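Local coordinates for protein putative glucose-6-phosphate 1-epimerase (Salmonella typhimurium, PDB 2HTB) that probably interconverts the alpha and beta anomers of glucose 6-phosphate as a monomeric hexose-6-phosphate 1-epimerase, at residues T151-F156 against E165-G170; F172-A177 against A288-T293; Y181-D186 against Y275-C280. All coordinates share one frame; numbering follows the deposited sequence.

How the interactions relate
Interaction 1 comes first along the chain. It closes the short beta hairpin of strands 151-158 and 162-169. The chain then passes straight into strand 172-183, which serves both other contacts. Its first half takes part in interaction 2 and its far end in interaction 3, with centres about 29 Å apart. Segment 275-280 returns to close interaction 3. Segment 288-293 returns later to close interaction 2, so the loop of interaction 3 lies within that of interaction 2. Interactions 2 and 3 belong to one antiparallel sheet, while interaction 1 belongs to another. Interactions 1 and 2 touch where the Ala292 methyl group packs on the backbone of Ala168 and Gly170.

Interaction 1. Residues T151-F156 against E165-G170; sequences TLLARF and ELEAHG
With chi1 at -169° and an extended chain beyond CG, Glu167 carries its carboxylate to Arg155 on the neighbouring strand. Arg155 starts with CG anti to its carbonyl carbon and bends at chi3 (-97°), which swings the guanidinium toward Glu167. The carboxylate arrives at the guanidinium edge. NH2 of Arg155 lies 2.8 Å from OE2 of Glu167, a salt bridge whose hydrogen bond is bent and weak. Arg299 makes a second salt bridge to the same OE2. Two arginines thus meet this carboxylate, which probably favours its charged form. The Glu165 carboxylate lies nearly parallel to the guanidinium, but its OE1 is 3.9 Å from Arg155 NE, a long salt bridge. NE2 of His169 lies very close to OE1 of Glu167, a hydrogen bond modelled doubtfully short. Leu153 lies beside Glu167 and points the same way. Leu152, Ala154, Leu166 and Ala168 occupy the opposite face, where Leu152 CD2 packs against Leu166 CD2. Trp96 and Trp118 touch this face too. Between the strands, His169 N bonds to Thr151 O at 2.8 Å, and Glu167 N to Leu153 O at 2.7 Å. Alternating hydrogen-bonded and non-hydrogen-bonded pairs make this an antiparallel beta hairpin, part of a large sheet in the galactose mutarotase-like beta-sandwich.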
loop_
_atom_site.group_PDB
_atom_site.type_symbol
_atom_site.label_atom_id
_atom_site.label_comp_id
_atom_site.label_asym_id
_atom_site.label_seq_id
_atom_site.Cartn_x
_atom_site.Cartn_y
_atom_site.Cartn_z
ATOM N N THR A 151 19.409 -3.209 3.117
ATOM C CA THR A 151 18.680 -2.722 4.315
ATOM C C THR A 151 17.548 -1.918 3.724
ATOM O O THR A 151 17.792 -0.954 2.866
ATOM C CB THR A 151 19.566 -1.849 5.184
ATOM O OG1 THR A 151 20.680 -2.627 5.643
ATOM C CG2 THR A 151 18.851 -1.333 6.354
ATOM N N LEU A 152 16.315 -2.323 4.107
ATOM C CA LEU A 152 15.107 -1.639 3.566
ATOM C C LEU A 152 14.468 -0.890 4.677
ATOM O O LEU A 152 14.299 -1.526 5.728
ATOM C CB LEU A 152 14.114 -2.658 3.089
ATOM C CG LEU A 152 13.281 -2.434 1.856
ATOM C CD1 LEU A 152 12.031 -3.235 2.040
ATOM C CD2 LEU A 152 12.898 -1.063 1.524
ATOM N N LEU A 153 14.169 0.401 4.512
ATOM C CA LEU A 153 13.506 1.219 5.528
ATOM C C LEU A 153 12.244 1.763 5.010
ATOM O O LEU A 153 12.128 2.166 3.861
ATOM C CB LEU A 153 14.311 2.389 5.930
ATOM C CG LEU A 153 15.639 2.022 6.599
ATOM C CD1 LEU A 153 16.692 3.148 6.577
ATOM C CD2 LEU A 153 15.398 1.434 8.091
ATOM N N ALA A 154 11.262 1.727 5.900
ATOM C CA ALA A 154 9.922 2.270 5.664
ATOM C C ALA A 154 9.501 3.249 6.787
ATOM O O ALA A 154 9.459 2.918 8.000
ATOM C CB ALA A 154 8.959 1.149 5.574
ATOM N N ARG A 155 9.228 4.469 6.377
ATOM C CA ARG A 155 8.937 5.533 7.318
ATOM C C ARG A 155 7.559 6.099 7.063
ATOM O O ARG A 155 7.206 6.384 5.892
ATOM C CB ARG A 155 9.981 6.640 7.189
ATOM C CG ARG A 155 11.276 6.246 7.913
ATOM C CD ARG A 155 12.417 7.352 7.820
ATOM N NE ARG A 155 13.420 7.123 6.750
ATOM C CZ ARG A 155 14.729 6.967 6.977
ATOM N NH1 ARG A 155 15.216 7.040 8.228
ATOM N NH2 ARG A 155 15.550 6.751 5.943
ATOM N N PHE A 156 6.819 6.263 8.161
ATOM C CA PHE A 156 5.438 6.719 8.109
ATOM C C PHE A 156 5.249 7.933 9.003
ATOM O O PHE A 156 5.696 7.967 10.161
ATOM C CB PHE A 156 4.460 5.602 8.623
ATOM C CG PHE A 156 4.530 4.311 7.842
ATOM C CD1 PHE A 156 5.497 3.341 8.149
ATOM C CD2 PHE A 156 3.696 4.098 6.741
ATOM C CE1 PHE A 156 5.570 2.132 7.417
ATOM C CE2 PHE A 156 3.786 2.909 5.987
ATOM C CZ PHE A 156 4.704 1.936 6.335
ATOM N N GLU A 165 7.163 6.350 2.891
ATOM C CA GLU A 165 8.491 6.619 2.370
ATOM C C GLU A 165 9.207 5.288 2.589
ATOM O O GLU A 165 9.294 4.767 3.717
ATOM C CB GLU A 165 9.157 7.695 3.241
ATOM C CG GLU A 165 9.739 8.913 2.564
ATOM C CD GLU A 165 11.329 8.958 2.482
ATOM O OE1 GLU A 165 12.037 8.903 3.568
ATOM O OE2 GLU A 165 11.823 9.087 1.306
ATOM N N LEU A 166 9.689 4.752 1.468
ATOM C CA LEU A 166 10.421 3.476 1.343
ATOM C C LEU A 166 11.835 3.843 0.913
ATOM O O LEU A 166 11.976 4.679 0.014
ATOM C CB LEU A 166 9.799 2.722 0.206
ATOM C CG LEU A 166 9.603 1.218 0.188
ATOM C CD1 LEU A 166 10.294 0.629 -0.948
ATOM C CD2 LEU A 166 9.947 0.458 1.491
ATOM N N GLU A 167 12.856 3.257 1.516
ATOM C CA GLU A 167 14.216 3.545 1.159
ATOM C C GLU A 167 15.097 2.264 1.180
ATOM O O GLU A 167 15.263 1.644 2.223
ATOM C CB GLU A 167 14.736 4.495 2.193
ATOM C CG GLU A 167 16.045 5.134 1.873
ATOM C CD GLU A 167 16.567 6.005 3.021
ATOM O OE1 GLU A 167 17.435 5.542 3.772
ATOM O OE2 GLU A 167 16.119 7.135 3.219
ATOM N N ALA A 168 15.660 1.877 0.026
ATOM C CA ALA A 168 16.481 0.681 -0.095
ATOM C C ALA A 168 18.002 1.010 -0.291
ATOM O O ALA A 168 18.419 1.767 -1.201
ATOM C CB ALA A 168 15.965 -0.137 -1.195
ATOM N N HIS A 169 18.792 0.468 0.618
ATOM C CA HIS A 169 20.245 0.583 0.627
ATOM C C HIS A 169 20.833 -0.719 0.156
ATOM O O HIS A 169 20.415 -1.853 0.616
ATOM C CB HIS A 169 20.720 0.810 2.074
ATOM C CG HIS A 169 20.260 2.116 2.634
ATOM N ND1 HIS A 169 21.035 3.249 2.597
ATOM C CD2 HIS A 169 19.076 2.494 3.162
ATOM C CE1 HIS A 169 20.358 4.266 3.105
ATOM N NE2 HIS A 169 19.163 3.833 3.442
ATOM N N GLY A 170 21.851 -0.577 -0.687
ATOM C CA GLY A 170 22.563 -1.712 -1.281
ATOM C C GLY A 170 22.949 -1.316 -2.683
ATOM O O GLY A 170 22.915 -0.124 -3.028
#

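Interaction 2. Residues F172-A177 against A288-T293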
loop_
_atom_site.group_PDB
_atom_site.type_symbol
_atom_site.label_atom_id
_atom_site.label_comp_id
_atom_site.label_asym_id
_atom_site.label_seq_id
_atom_site.Cartn_x
_atom_site.Cartn_y
_atom_site.Cartn_z
ATOM N N PHE A 172 22.044 -2.723 -6.226
ATOM C CA PHE A 172 21.210 -3.589 -6.996
ATOM C C PHE A 172 20.148 -2.814 -7.751
ATOM O O PHE A 172 19.805 -1.659 -7.407
ATOM C CB PHE A 172 20.458 -4.516 -6.046
ATOM C CG PHE A 172 19.940 -3.846 -4.820
ATOM C CD1 PHE A 172 18.984 -2.855 -4.894
ATOM C CD2 PHE A 172 20.416 -4.217 -3.580
ATOM C CE1 PHE A 172 18.499 -2.252 -3.726
ATOM C CE2 PHE A 172 19.970 -3.605 -2.374
ATOM C CZ PHE A 172 19.024 -2.658 -2.420
ATOM N N ALA A 173 19.572 -3.494 -8.730
ATOM C CA ALA A 173 18.306 -3.074 -9.315
ATOM C C ALA A 173 17.004 -3.712 -8.689
ATOM O O ALA A 173 16.961 -4.945 -8.453
ATOM C CB ALA A 173 18.312 -3.323 -10.799
ATOM N N THR A 174 15.952 -2.870 -8.523
ATOM C CA THR A 174 14.676 -3.357 -8.064
ATOM C C THR A 174 13.584 -2.853 -8.936
ATOM O O THR A 174 13.782 -1.990 -9.756
ATOM C CB THR A 174 14.326 -2.913 -6.592
ATOM O OG1 THR A 174 14.157 -1.476 -6.519
ATOM C CG2 THR A 174 15.395 -3.360 -5.706
ATOM N N THR A 175 12.392 -3.380 -8.705
ATOM C CA THR A 175 11.216 -2.842 -9.299
ATOM C C THR A 175 10.283 -2.906 -8.154
ATOM O O THR A 175 10.355 -3.855 -7.393
ATOM C CB THR A 175 10.889 -3.700 -10.502
ATOM O OG1 THR A 175 10.846 -2.868 -11.669
ATOM C CG2 THR A 175 9.722 -4.454 -10.333
ATOM N N SER A 176 9.475 -1.878 -7.936
ATOM C CA SER A 176 8.698 -1.878 -6.695
ATOM C C SER A 176 7.417 -1.065 -6.794
ATOM O O SER A 176 7.206 -0.396 -7.827
ATOM C CB SER A 176 9.554 -1.326 -5.592
ATOM O OG SER A 176 10.079 -0.046 -5.939
ATOM N N ALA A 177 6.562 -1.131 -5.753
ATOM C CA ALA A 177 5.323 -0.323 -5.669
ATOM C C ALA A 177 4.824 -0.108 -4.225
ATOM O O ALA A 177 5.121 -0.921 -3.359
ATOM C CB ALA A 177 4.243 -0.993 -6.477
ATOM N N ALA A 288 10.897 0.487 -15.782
ATOM C CA ALA A 288 12.318 0.496 -15.883
ATOM C C ALA A 288 12.834 0.121 -14.478
ATOM O O ALA A 288 12.104 0.225 -13.460
ATOM C CB ALA A 288 12.894 1.908 -16.383
ATOM N N PRO A 289 14.079 -0.374 -14.427
ATOM C CA PRO A 289 14.682 -0.771 -13.152
ATOM C C PRO A 289 15.101 0.431 -12.424
ATOM O O PRO A 289 15.439 1.433 -13.037
ATOM C CB PRO A 289 15.879 -1.625 -13.574
ATOM C CG PRO A 289 16.221 -1.242 -15.025
ATOM C CD PRO A 289 14.958 -0.636 -15.616
ATOM N N GLN A 290 15.013 0.372 -11.114
ATOM C CA GLN A 290 15.542 1.423 -10.236
ATOM C C GLN A 290 16.834 0.966 -9.575
ATOM O O GLN A 290 16.880 -0.082 -8.906
ATOM C CB GLN A 290 14.523 1.667 -9.149
ATOM C CG GLN A 290 14.568 3.057 -8.594
ATOM C CD GLN A 290 13.561 3.311 -7.527
ATOM O OE1 GLN A 290 12.981 2.348 -6.935
ATOM N NE2 GLN A 290 13.333 4.605 -7.241
ATOM N N GLN A 291 17.886 1.711 -9.741
ATOM C CA GLN A 291 19.200 1.334 -9.218
ATOM C C GLN A 291 19.497 1.944 -7.832
ATOM O O GLN A 291 19.298 3.125 -7.659
ATOM C CB GLN A 291 20.229 1.776 -10.223
ATOM C CG GLN A 291 19.867 1.226 -11.655
ATOM C CD GLN A 291 20.200 -0.286 -11.796
ATOM O OE1 GLN A 291 21.023 -0.828 -11.053
ATOM N NE2 GLN A 291 19.569 -0.941 -12.716
ATOM N N ALA A 292 19.877 1.179 -6.824
ATOM C CA ALA A 292 20.411 1.752 -5.608
ATOM C C ALA A 292 21.920 1.584 -5.657
ATOM O O ALA A 292 22.424 0.696 -6.313
ATOM C CB ALA A 292 19.848 1.042 -4.372
ATOM N N THR A 293 22.660 2.420 -4.966
ATOM C CA THR A 293 24.121 2.263 -4.930
ATOM C C THR A 293 24.514 2.596 -3.545
ATOM O O THR A 293 23.721 3.175 -2.826
ATOM C CB THR A 293 24.846 3.224 -5.824
ATOM O OG1 THR A 293 24.598 4.559 -5.330
ATOM C CG2 THR A 293 24.418 3.066 -7.364
HETATM O O HOH W 1 12.177 -0.112 -7.434
HETATM O O HOH W 2 16.826 -0.485 -6.238
HETATM O O HOH W 3 11.774 1.567 -4.547
#
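Thr174 and Gln290 form the centre of this antiparallel pairing. Thr174 N bonds to Gln290 O, and Gln290 N returns a nearly straight bond of 3.0 Å to Thr174 O. Further along, Ala292 N bonds to Phe172 O at 2.9 Å. The Ala292 methyl group meets the Phe172 ring at CE1, 3.6 Å away. On the other face, the Ala173 methyl group touches the amide of Gln291 and CB of Pro289.

Three waters fill in between the polar side chains. Water 1 lies 2.6 Å from Thr174 OG1, bonds also to Ser176 OG, and donates to Gln290 OE1. Water 3 links Ser176 OG to the same OE1, while water 2 donates to Gln290 O and bonds to Thr174 OG1. The extended Gln290 chain (chi2 180°) carries OE1 out to these waters. Its NE2 is held by Arg299 O, which fixes the amide rotation. Trp146 and Phe150 lie against the Phe172 ring.

Direct backbone bonds therefore join the strands at Thr174 and Phe172. Gln290 OE1 accepts from two waters and meets the hydroxyls of Thr174 and Ser176 through solvent, while its NE2 is held by the protein itself.

Interaction 3. Residues Y181-D186 against Y275-C280; sequences YFNVGD and YKTFVC
Phe182 N donates to Val279 O at 2.9 Å, the shortest hydrogen bond between these two segments. Val279 N answers with a longer bond to Phe182 O. These bonds define an antiparallel strand pair in a curled sheet of the galactose mutarotase-like fold. The pairing runs on past the strand end, where Val184 N meets Thr277 O at 3.1 Å. That donor stands well above the carbonyl plane.

Tyr181, Asn183, Phe278 and Cys280 put their side chains on one face. Tyr181 turns CG anti to its carbonyl carbon (chi1 -71°), which lays the ring over Cys280. Phe278 comes alongside and points the same way. Their ring centroids are 4.9 Å apart and the planes meet at 57°, so the contact is oblique. CD2 of Tyr181 sits over one face of the Phe278 ring, toward its rim. Further along this face, Asn183 OD1 comes within 4.0 Å of Thr277 CG2, and its ND2 is held by Glu72 O.

The polar end of Tyr181 leads to the active site. Its OH bonds to Arg89, a substrate-binding residue by similarity, which probably helps to hold Arg89 in place. The ring of His179, a probable active-site residue, neighbours that of Tyr181.

Phe182 and Val279 point to the other face, and Val184, just past the strand, brings CG2 against Val279 CG1. Ile235 touches both Phe182 and Val184. Beneath the tyrosine, Cys280 SG lies 3.4 Å from the centroid of the Tyr181 ring, 13° off the ring normal.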
loop_
_atom_site.group_PDB
_atom_site.type_symbol
_atom_site.label_atom_id
_atom_site.label_comp_id
_atom_site.label_asym_id
_atom_site.label_seq_id
_atom_site.Cartn_x
_atom_site.Cartn_y
_atom_site.Cartn_z
ATOM N N TYR A 181 -4.551 0.384 -1.114
ATOM C CA TYR A 181 -5.961 0.098 -1.304
ATOM C C TYR A 181 -6.804 1.197 -0.658
ATOM O O TYR A 181 -6.906 1.308 0.598
ATOM C CB TYR A 181 -6.382 -1.225 -0.625
ATOM C CG TYR A 181 -5.878 -2.453 -1.254
ATOM C CD1 TYR A 181 -4.519 -2.826 -1.119
ATOM C CD2 TYR A 181 -6.742 -3.262 -1.985
ATOM C CE1 TYR A 181 -4.041 -3.984 -1.733
ATOM C CE2 TYR A 181 -6.312 -4.417 -2.617
ATOM C CZ TYR A 181 -4.977 -4.803 -2.501
ATOM O OH TYR A 181 -4.543 -5.971 -3.115
ATOM N N PHE A 182 -7.489 1.970 -1.479
ATOM C CA PHE A 182 -8.300 3.053 -0.921
ATOM C C PHE A 182 -9.754 2.696 -0.777
ATOM O O PHE A 182 -10.339 2.171 -1.717
ATOM C CB PHE A 182 -8.140 4.326 -1.767
ATOM C CG PHE A 182 -6.761 4.884 -1.692
ATOM C CD1 PHE A 182 -5.805 4.553 -2.672
ATOM C CD2 PHE A 182 -6.405 5.724 -0.629
ATOM C CE1 PHE A 182 -4.516 5.098 -2.617
ATOM C CE2 PHE A 182 -5.092 6.262 -0.525
ATOM C CZ PHE A 182 -4.128 5.917 -1.516
ATOM N N ASN A 183 -10.314 3.060 0.382
ATOM C CA ASN A 183 -11.693 2.809 0.770
ATOM C C ASN A 183 -12.543 3.753 0.022
ATOM O O ASN A 183 -12.306 4.966 -0.012
ATOM C CB ASN A 183 -11.901 3.056 2.246
ATOM C CG ASN A 183 -13.258 2.583 2.743
ATOM O OD1 ASN A 183 -13.768 1.594 2.274
ATOM N ND2 ASN A 183 -13.819 3.259 3.737
ATOM N N VAL A 184 -13.579 3.195 -0.565
ATOM C CA VAL A 184 -14.374 3.929 -1.479
ATOM C C VAL A 184 -15.820 3.431 -1.280
ATOM O O VAL A 184 -16.066 2.256 -0.904
ATOM C CB VAL A 184 -13.716 3.717 -2.821
ATOM C CG1 VAL A 184 -14.611 3.076 -3.846
ATOM C CG2 VAL A 184 -12.999 4.972 -3.262
ATOM N N GLY A 185 -16.788 4.327 -1.448
ATOM C CA GLY A 185 -18.174 3.923 -1.198
ATOM C C GLY A 185 -18.799 2.919 -2.185
ATOM O O GLY A 185 -19.635 2.103 -1.803
ATOM N N ASP A 186 -18.408 2.967 -3.455
ATOM C CA ASP A 186 -18.981 2.081 -4.441
ATOM C C ASP A 186 -18.188 2.258 -5.692
ATOM O O ASP A 186 -18.255 3.308 -6.280
ATOM C CB ASP A 186 -20.476 2.411 -4.733
ATOM C CG ASP A 186 -20.999 1.664 -5.984
ATOM O OD1 ASP A 186 -20.333 0.677 -6.459
ATOM O OD2 ASP A 186 -22.048 2.083 -6.511
ATOM N N TYR A 275 -14.399 -6.114 -4.189
ATOM C CA TYR A 275 -14.033 -5.146 -5.209
ATOM C C TYR A 275 -14.997 -3.904 -5.257
ATOM O O TYR A 275 -14.784 -2.929 -5.949
ATOM C CB TYR A 275 -14.011 -5.860 -6.571
ATOM C CG TYR A 275 -15.425 -6.020 -7.031
ATOM C CD1 TYR A 275 -15.982 -5.140 -7.922
ATOM C CD2 TYR A 275 -16.250 -7.008 -6.459
ATOM C CE1 TYR A 275 -17.357 -5.270 -8.314
ATOM C CE2 TYR A 275 -17.581 -7.164 -6.842
ATOM C CZ TYR A 275 -18.119 -6.279 -7.783
ATOM O OH TYR A 275 -19.410 -6.405 -8.103
ATOM N N LYS A 276 -16.095 -3.959 -4.541
ATOM C CA LYS A 276 -17.123 -2.943 -4.695
ATOM C C LYS A 276 -16.681 -1.677 -3.978
ATOM O O LYS A 276 -17.070 -0.607 -4.342
ATOM C CB LYS A 276 -18.449 -3.427 -4.069
ATOM C CG LYS A 276 -19.178 -4.568 -4.800
ATOM C CD LYS A 276 -20.378 -4.088 -5.684
ATOM C CE LYS A 276 -21.427 -5.295 -6.029
ATOM N NZ LYS A 276 -22.398 -5.659 -4.909
ATOM N N THR A 277 -15.763 -1.845 -3.045
ATOM C CA THR A 277 -15.541 -0.955 -1.941
ATOM C C THR A 277 -14.095 -0.481 -1.949
ATOM O O THR A 277 -13.681 0.131 -0.958
ATOM C CB THR A 277 -16.078 -1.765 -0.645
ATOM O OG1 THR A 277 -17.388 -1.286 -0.308
ATOM C CG2 THR A 277 -15.281 -1.732 0.545
ATOM N N PHE A 278 -13.303 -0.795 -3.008
ATOM C CA PHE A 278 -11.973 -0.237 -3.156
ATOM C C PHE A 278 -11.474 -0.004 -4.590
ATOM O O PHE A 278 -12.039 -0.527 -5.555
ATOM C CB PHE A 278 -10.909 -0.965 -2.383
ATOM C CG PHE A 278 -10.435 -2.207 -3.044
ATOM C CD1 PHE A 278 -9.378 -2.172 -3.961
ATOM C CD2 PHE A 278 -11.041 -3.441 -2.751
ATOM C CE1 PHE A 278 -8.968 -3.360 -4.621
ATOM C CE2 PHE A 278 -10.615 -4.611 -3.384
ATOM C CZ PHE A 278 -9.559 -4.580 -4.328
ATOM N N VAL A 279 -10.468 0.877 -4.686
ATOM C CA VAL A 279 -9.685 1.090 -5.872
ATOM C C VAL A 279 -8.187 1.168 -5.383
ATOM O O VAL A 279 -7.864 1.757 -4.309
ATOM C CB VAL A 279 -10.189 2.329 -6.670
ATOM C CG1 VAL A 279 -9.953 3.607 -5.982
ATOM C CG2 VAL A 279 -9.579 2.360 -8.121
ATOM N N CYS A 280 -7.290 0.490 -6.088
ATOM C CA CYS A 280 -5.875 0.696 -5.761
ATOM C C CYS A 280 -5.336 1.811 -6.677
ATOM O O CYS A 280 -5.520 1.779 -7.931
ATOM C CB CYS A 280 -5.120 -0.576 -5.963
ATOM S SG CYS A 280 -5.453 -1.758 -4.722
#